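Side-chain contact in molybdopterin converting factor, subunit 1 (MoaD) (Helicobacter pylori, PDB 3RPF), which probably carries sulfur on its C-terminal glycine tail to the catalytic subunit of molybdopterin synthase, for molybdenum cofactor biosynthesis: residues F8-E13 against K37-V42. Numbering follows the deposited sequence.
Sequences FGPIKE and KEWLGV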
loop_
_atom_site.group_PDB
_atom_site.type_symbol
_atom_site.label_atom_id
_atom_site.label_comp_id
_atom_site.label_asym_id
_atom_site.label_seq_id
_atom_site.Cartn_x
_atom_site.Cartn_y
_atom_site.Cartn_z
ATOM N N PHE D 8 20.003 -24.681 -3.888
ATOM C CA PHE D 8 19.256 -23.594 -4.482
ATOM C C PHE D 8 20.024 -22.287 -4.608
ATOM O O PHE D 8 21.012 -22.064 -3.933
ATOM C CB PHE D 8 17.956 -23.382 -3.716
ATOM C CG PHE D 8 16.868 -24.326 -4.110
ATOM C CD1 PHE D 8 16.083 -24.066 -5.203
ATOM C CD2 PHE D 8 16.645 -25.479 -3.395
ATOM C CE1 PHE D 8 15.090 -24.922 -5.564
ATOM C CE2 PHE D 8 15.648 -26.341 -3.751
ATOM C CZ PHE D 8 14.869 -26.060 -4.841
ATOM N N GLY D 9 19.541 -21.431 -5.489
ATOM C CA GLY D 9 20.129 -20.126 -5.676
ATOM C C GLY D 9 21.573 -20.096 -6.106
ATOM O O GLY D 9 21.959 -20.773 -7.037
ATOM N N PRO D 10 22.369 -19.299 -5.415
ATOM C CA PRO D 10 23.770 -19.056 -5.774
ATOM C C PRO D 10 24.686 -20.276 -5.703
ATOM O O PRO D 10 25.726 -20.267 -6.349
ATOM C CB PRO D 10 24.208 -17.992 -4.763
ATOM C CG PRO D 10 23.218 -18.058 -3.681
ATOM C CD PRO D 10 21.937 -18.416 -4.335
ATOM N N ILE D 11 24.338 -21.283 -4.913
ATOM C CA ILE D 11 25.232 -22.412 -4.756
ATOM C C ILE D 11 25.537 -23.042 -6.102
ATOM O O ILE D 11 24.663 -23.244 -6.915
ATOM C CB ILE D 11 24.633 -23.471 -3.876
ATOM C CG1 ILE D 11 24.413 -22.928 -2.478
ATOM C CG2 ILE D 11 25.551 -24.653 -3.820
ATOM C CD1 ILE D 11 23.553 -23.789 -1.658
ATOM N N LYS D 12 26.824 -23.214 -6.362
ATOM C CA LYS D 12 27.343 -23.843 -7.572
ATOM C C LYS D 12 27.194 -25.369 -7.739
ATOM O O LYS D 12 26.971 -25.869 -8.823
ATOM C CB LYS D 12 28.776 -23.379 -7.825
ATOM C CG LYS D 12 28.860 -21.941 -8.265
ATOM C CD LYS D 12 28.250 -21.747 -9.639
ATOM C CE LYS D 12 28.682 -20.434 -10.269
ATOM N NZ LYS D 12 29.475 -19.599 -9.339
ATOM N N GLU D 13 27.367 -26.097 -6.657
ATOM C CA GLU D 13 27.304 -27.556 -6.698
ATOM C C GLU D 13 26.066 -28.101 -7.416
ATOM O O GLU D 13 24.968 -27.562 -7.277
ATOM C CB GLU D 13 27.354 -28.131 -5.283
ATOM C CG GLU D 13 27.203 -29.653 -5.231
ATOM C CD GLU D 13 28.428 -30.394 -5.760
ATOM O OE1 GLU D 13 29.504 -29.764 -5.847
ATOM O OE2 GLU D 13 28.316 -31.605 -6.078
ATOM N N LYS D 37 31.890 -25.111 1.857
ATOM C CA LYS D 37 32.405 -24.450 3.056
ATOM C C LYS D 37 31.918 -23.002 3.148
ATOM O O LYS D 37 31.708 -22.478 4.242
ATOM C CB LYS D 37 33.936 -24.520 3.113
ATOM N N GLU D 38 31.737 -22.370 1.991
ATOM C CA GLU D 38 31.231 -21.001 1.905
ATOM C C GLU D 38 29.812 -20.900 2.446
ATOM O O GLU D 38 29.377 -19.837 2.886
ATOM C CB GLU D 38 31.212 -20.538 0.437
ATOM C CG GLU D 38 32.579 -20.315 -0.205
ATOM C CD GLU D 38 33.369 -21.603 -0.423
ATOM O OE1 GLU D 38 32.778 -22.607 -0.882
ATOM O OE2 GLU D 38 34.589 -21.604 -0.139
ATOM N N TRP D 39 29.100 -22.020 2.406
ATOM C CA TRP D 39 27.643 -22.009 2.451
ATOM C C TRP D 39 26.976 -22.551 3.712
ATOM O O TRP D 39 25.927 -22.045 4.128
ATOM C CB TRP D 39 27.085 -22.762 1.232
ATOM C CG TRP D 39 27.304 -22.031 -0.052
ATOM C CD1 TRP D 39 28.055 -22.437 -1.116
ATOM C CD2 TRP D 39 26.780 -20.742 -0.399
ATOM N NE1 TRP D 39 28.020 -21.488 -2.109
ATOM C CE2 TRP D 39 27.248 -20.436 -1.692
ATOM C CE3 TRP D 39 25.959 -19.818 0.259
ATOM C CZ2 TRP D 39 26.917 -19.243 -2.343
ATOM C CZ3 TRP D 39 25.633 -18.639 -0.387
ATOM C CH2 TRP D 39 26.109 -18.361 -1.673
ATOM N N LEU D 40 27.552 -23.586 4.311
ATOM C CA LEU D 40 26.863 -24.286 5.394
ATOM C C LEU D 40 26.575 -23.409 6.612
ATOM O O LEU D 40 25.606 -23.642 7.338
ATOM C CB LEU D 40 27.612 -25.559 5.799
ATOM C CG LEU D 40 26.922 -26.858 5.378
ATOM C CD1 LEU D 40 27.015 -27.063 3.870
ATOM C CD2 LEU D 40 27.524 -28.038 6.122
ATOM N N GLY D 41 27.409 -22.399 6.830
ATOM C CA GLY D 41 27.216 -21.486 7.945
ATOM C C GLY D 41 25.968 -20.629 7.840
ATOM O O GLY D 41 25.430 -20.199 8.859
ATOM N N VAL D 42 25.498 -20.385 6.618
ATOM C CA VAL D 42 24.408 -19.422 6.390
ATOM C C VAL D 42 23.151 -20.031 5.758
ATOM O O VAL D 42 22.125 -19.359 5.639
ATOM C CB VAL D 42 24.875 -18.258 5.497
ATOM C CG1 VAL D 42 26.085 -17.566 6.108
ATOM C CG2 VAL D 42 25.198 -18.769 4.097
#
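With CG anti to its carbonyl carbon (chi1 -70°), W39 places its indole against P10 and I11, and the same choice at I11 (chi1 -63°) sets CG1 over the ring. This joins two loops of the ubiquitin-like fold of the ThiS family: one follows strand 4-7, the other leads into strand 44-47. I11 CG1 lies 3.7 Å from the centroid of W39's five-membered ring, only 2° off the normal, a clean CH-pi contact. On the opposite face the neighbouring E38 CB sits 4.0 Å above the plane, toward the rim. P10 takes the six-membered end, meeting it obliquely: its CB is 3.6 Å from W39 CH2. A type II' turn from F8 to I11, with G9 at positive phi, brings P10 and I11 to the indole. Within 37-42, the backbone hydrogen bond from V42 N to W39 O (3.0 Å) closes the turn that begins at the tryptophan. No hydrogen bond crosses between the loops; the join is apolar. P69 touches both I11 and W39, and Y124 and Y133 of the catalytic subunit chain pack on P10 and W39, placing the cluster at the subunit interface. The closest approach is P10 CG to W39 CH2, at 3.5 Å.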